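Local atomic coordinates of tetratricopeptide repeat protein (Parabacteroides merdae ATCC 43184, PDB entry 4R7S), a protein that is of unknown function but, as a tetratricopeptide repeat protein, probably serves as a scaffold that binds other proteins or peptides. Residues Leu152-Gly157 with Arg183-Phe188. Sequence-based numbering, arbitrary orientation.
With EDO (1,2-ethanediol), chain D.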
ATOM      1  N   LEU A 152     -12.808  -4.637  -6.030  1.00 35.92           N
ATOM      2  CA  LEU A 152     -13.266  -4.175  -7.348  1.00 37.03           C
ATOM      3  C   LEU A 152     -14.801  -4.229  -7.487  1.00 40.07           C
ATOM      4  O   LEU A 152     -15.421  -3.240  -7.884  1.00 40.49           O
ATOM      5  CB  LEU A 152     -12.618  -5.071  -8.414  1.00 38.06           C
ATOM      6  CG  LEU A 152     -13.131  -4.956  -9.828  1.00 45.07           C
ATOM      7  CD1 LEU A 152     -12.780  -3.623 -10.399  1.00 47.08           C
ATOM      8  CD2 LEU A 152     -12.533  -6.005 -10.683  1.00 46.90           C
ATOM      9  N   GLU A 153     -15.396  -5.388  -7.160  1.00 35.63           N
ATOM     10  CA  GLU A 153     -16.835  -5.642  -7.258  1.00 34.34           C
ATOM     11  C   GLU A 153     -17.616  -4.737  -6.359  1.00 39.52           C
ATOM     12  O   GLU A 153     -18.641  -4.203  -6.788  1.00 41.35           O
ATOM     13  CB  GLU A 153     -17.165  -7.108  -6.975  1.00 34.66           C
ATOM     14  CG  GLU A 153     -16.739  -8.056  -8.088  1.00 37.32           C
ATOM     15  CD  GLU A 153     -17.205  -7.827  -9.520  1.00 52.46           C
ATOM     16  OE1 GLU A 153     -17.934  -6.844  -9.790  1.00 37.22           O
ATOM     17  OE2 GLU A 153     -16.834  -8.654 -10.382  1.00 59.19           O
ATOM     18  N   LYS A 154     -17.130  -4.534  -5.126  1.00 35.27           N
ATOM     19  CA  LYS A 154     -17.712  -3.598  -4.170  1.00 34.39           C
ATOM     20  C   LYS A 154     -17.704  -2.161  -4.774  1.00 39.62           C
ATOM     21  O   LYS A 154     -18.732  -1.498  -4.784  1.00 41.19           O
ATOM     22  CB  LYS A 154     -16.899  -3.649  -2.866  1.00 36.10           C
ATOM     23  CG  LYS A 154     -17.197  -2.482  -1.917  1.00 42.02           C
ATOM     24  CD  LYS A 154     -16.291  -2.464  -0.701  1.00 39.32           C
ATOM     25  CE  LYS A 154     -15.027  -1.677  -0.935  1.00 37.88           C
ATOM     26  NZ  LYS A 154     -14.104  -1.873   0.201  1.00 48.33           N
HETATM   27  N   MSE A 155     -16.557  -1.695  -5.300  1.00 35.79           N
HETATM   28  CA  MSE A 155     -16.456  -0.336  -5.872  1.00 35.34           C
HETATM   29  C   MSE A 155     -17.339  -0.141  -7.130  1.00 44.41           C
HETATM   30  O   MSE A 155     -17.782   0.982  -7.402  1.00 46.29           O
HETATM   31  CB  MSE A 155     -15.006   0.013  -6.179  1.00 35.72           C
HETATM   32  CG  MSE A 155     -14.102   0.034  -4.937  1.00 39.76           C
HETATM   33 SE   MSE A 155     -14.692   1.127  -3.414  0.75 45.13          SE
HETATM   34  CE  MSE A 155     -15.184   2.816  -4.395  1.00 43.96           C
ATOM     35  N   ARG A 156     -17.588  -1.233  -7.880  1.00 40.78           N
ATOM     36  CA  ARG A 156     -18.454  -1.290  -9.064  1.00 40.08           C
ATOM     37  C   ARG A 156     -19.953  -1.281  -8.705  1.00 42.68           C
ATOM     38  O   ARG A 156     -20.796  -1.086  -9.577  1.00 43.29           O
ATOM     39  CB  ARG A 156     -18.190  -2.608  -9.780  1.00 39.97           C
ATOM     40  CG  ARG A 156     -17.134  -2.562 -10.781  1.00 43.71           C
ATOM     41  CD  ARG A 156     -17.589  -3.358 -11.957  1.00 43.71           C
ATOM     42  NE  ARG A 156     -17.187  -4.748 -11.847  1.00 35.09           N
ATOM     43  CZ  ARG A 156     -16.330  -5.329 -12.666  1.00 55.38           C
ATOM     44  NH1 ARG A 156     -15.772  -4.636 -13.653  1.00 44.97           N
ATOM     45  NH2 ARG A 156     -16.026  -6.613 -12.512  1.00 40.71           N
ATOM     46  N   GLY A 157     -20.265  -1.605  -7.461  1.00 38.02           N
ATOM     47  CA  GLY A 157     -21.639  -1.738  -6.988  1.00 37.64           C
ATOM     48  C   GLY A 157     -22.179  -3.158  -7.104  1.00 43.58           C
ATOM     49  O   GLY A 157     -23.381  -3.356  -6.912  1.00 44.44           O
ATOM     50  N   ARG A 183     -14.844  -7.123   4.509  1.00 32.85           N
ATOM     51  CA  ARG A 183     -16.254  -7.484   4.458  1.00 33.13           C
ATOM     52  C   ARG A 183     -17.099  -6.451   5.200  1.00 35.98           C
ATOM     53  O   ARG A 183     -18.167  -6.093   4.685  1.00 36.49           O
ATOM     54  CB  ARG A 183     -16.516  -8.905   5.004  1.00 32.82           C
ATOM     55  CG  ARG A 183     -17.911  -9.384   4.642  1.00 37.26           C
ATOM     56  CD  ARG A 183     -18.118 -10.853   4.909  1.00 36.75           C
ATOM     57  NE  ARG A 183     -18.148 -11.108   6.337  1.00 26.44           N
ATOM     58  CZ  ARG A 183     -18.241 -12.314   6.868  1.00 38.08           C
ATOM     59  NH1 ARG A 183     -18.338 -13.381   6.087  1.00 26.67           N
ATOM     60  NH2 ARG A 183     -18.260 -12.466   8.184  1.00 30.99           N
ATOM     61  N   ALA A 184     -16.644  -5.978   6.396  1.00 31.41           N
ATOM     62  CA  ALA A 184     -17.382  -4.953   7.155  1.00 31.48           C
ATOM     63  C   ALA A 184     -17.557  -3.681   6.306  1.00 35.52           C
ATOM     64  O   ALA A 184     -18.642  -3.114   6.278  1.00 35.80           O
ATOM     65  CB  ALA A 184     -16.676  -4.615   8.469  1.00 32.15           C
ATOM     66  N   ASP A 185     -16.505  -3.275   5.579  1.00 32.24           N
ATOM     67  CA  ASP A 185     -16.533  -2.086   4.729  1.00 32.37           C
ATOM     68  C   ASP A 185     -17.547  -2.267   3.616  1.00 35.81           C
ATOM     69  O   ASP A 185     -18.242  -1.307   3.261  1.00 36.62           O
ATOM     70  CB  ASP A 185     -15.139  -1.754   4.159  1.00 34.50           C
ATOM     71  CG  ASP A 185     -15.077  -0.370   3.530  1.00 47.49           C
ATOM     72  OD1 ASP A 185     -15.274   0.623   4.265  1.00 50.12           O
ATOM     73  OD2 ASP A 185     -14.889  -0.284   2.290  1.00 48.50           O
ATOM     74  N   LEU A 186     -17.643  -3.491   3.080  1.00 31.78           N
ATOM     75  CA  LEU A 186     -18.620  -3.824   2.046  1.00 32.44           C
ATOM     76  C   LEU A 186     -20.029  -3.702   2.613  1.00 37.80           C
ATOM     77  O   LEU A 186     -20.896  -3.112   1.965  1.00 38.12           O
ATOM     78  CB  LEU A 186     -18.401  -5.249   1.497  1.00 32.17           C
ATOM     79  CG  LEU A 186     -19.591  -5.853   0.744  1.00 36.19           C
ATOM     80  CD1 LEU A 186     -19.768  -5.213  -0.614  1.00 36.62           C
ATOM     81  CD2 LEU A 186     -19.401  -7.299   0.578  1.00 38.97           C
ATOM     82  N   TYR A 187     -20.252  -4.246   3.828  1.00 34.17           N
ATOM     83  CA  TYR A 187     -21.561  -4.187   4.466  1.00 33.59           C
ATOM     84  C   TYR A 187     -21.976  -2.734   4.743  1.00 38.82           C
ATOM     85  O   TYR A 187     -23.130  -2.377   4.498  1.00 38.58           O
ATOM     86  CB  TYR A 187     -21.592  -5.031   5.731  1.00 33.30           C
ATOM     87  CG  TYR A 187     -21.608  -6.525   5.467  1.00 33.59           C
ATOM     88  CD1 TYR A 187     -22.327  -7.058   4.395  1.00 35.02           C
ATOM     89  CD2 TYR A 187     -20.994  -7.414   6.346  1.00 33.97           C
ATOM     90  CE1 TYR A 187     -22.386  -8.439   4.175  1.00 36.21           C
ATOM     91  CE2 TYR A 187     -21.053  -8.797   6.142  1.00 35.18           C
ATOM     92  CZ  TYR A 187     -21.740  -9.304   5.047  1.00 40.09           C
ATOM     93  OH  TYR A 187     -21.803 -10.663   4.847  1.00 36.91           O
ATOM     94  N   PHE A 188     -21.026  -1.887   5.149  1.00 35.04           N
ATOM     95  CA  PHE A 188     -21.329  -0.481   5.389  1.00 34.67           C
ATOM     96  C   PHE A 188     -21.725   0.182   4.080  1.00 40.30           C
ATOM     97  O   PHE A 188     -22.755   0.853   4.043  1.00 40.39           O
ATOM     98  CB  PHE A 188     -20.158   0.242   6.040  1.00 35.53           C
ATOM     99  CG  PHE A 188     -20.326   1.741   6.140  1.00 36.87           C
ATOM    100  CD1 PHE A 188     -21.104   2.302   7.140  1.00 39.56           C
ATOM    101  CD2 PHE A 188     -19.642   2.594   5.279  1.00 39.83           C
ATOM    102  CE1 PHE A 188     -21.221   3.690   7.265  1.00 40.70           C
ATOM    103  CE2 PHE A 188     -19.778   3.977   5.386  1.00 42.68           C
ATOM    104  CZ  PHE A 188     -20.564   4.518   6.382  1.00 40.32           C
TER
HETATM  105  C1  EDO D 302     -10.616  -0.957   0.430  1.00 67.57           C
HETATM  106  O1  EDO D 302     -11.254  -0.477  -0.747  1.00 65.06           O
HETATM  107  C2  EDO D 302      -9.433  -1.928   0.095  1.00 70.28           C
HETATM  108  O2  EDO D 302      -8.375  -1.299  -0.623  1.00 72.21           O
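Lys-154 reaches from helix 143-156 to helix 178-189 and touches both Asp-185 and Leu-186. Its CB lies 4.0 Å from CD1 of Leu-186. With CG anti to the backbone N (chi1 166°), the chain heads for helix 178-189 and CG meets the same methyl. The lysine and leucine side chains slide past each other in opposite directions. CD of Lys-154 comes closest to the backbone, 3.8 Å from CA of Leu-186. The chain then bends at chi3 (89°). This bend turns CE and NZ away from Leu-186 to the OD2 end of Asp-185; the two side chains cross at about a right angle. CE of Lys-154 passes 3.5 Å from OD2 of Asp-185. At the tip, NZ of Lys-154 makes a salt bridge of 2.7 Å to OD2 of Asp-185, on the anti lone pair, away from OD1. The all-helical fold here is consistent with a tetratricopeptide repeat array, as the protein's name implies, and helix 159-172 lies between the two helices in the chain. Ser-162 of that helix touches both Lys-154 and Leu-186. Lys-154 NZ also makes a weak hydrogen bond of 3.3 Å to O1 of a 1,2-ethanediol, likely picked up from the crystallisation solution. With an alanine here the salt bridge is gone, and the Asp-185 carboxylate is likely to be left without this charged mate and CD1 of Leu-186 with less cover. Away from helix 178-189, Arg-156 NE bonds Glu-153 OE1 at 3.0 Å and Arg-156 NH2 bonds Glu-153 OE2 at 3.1 Å. Gly-157, with positive phi, follows the helix in a Schellman motif.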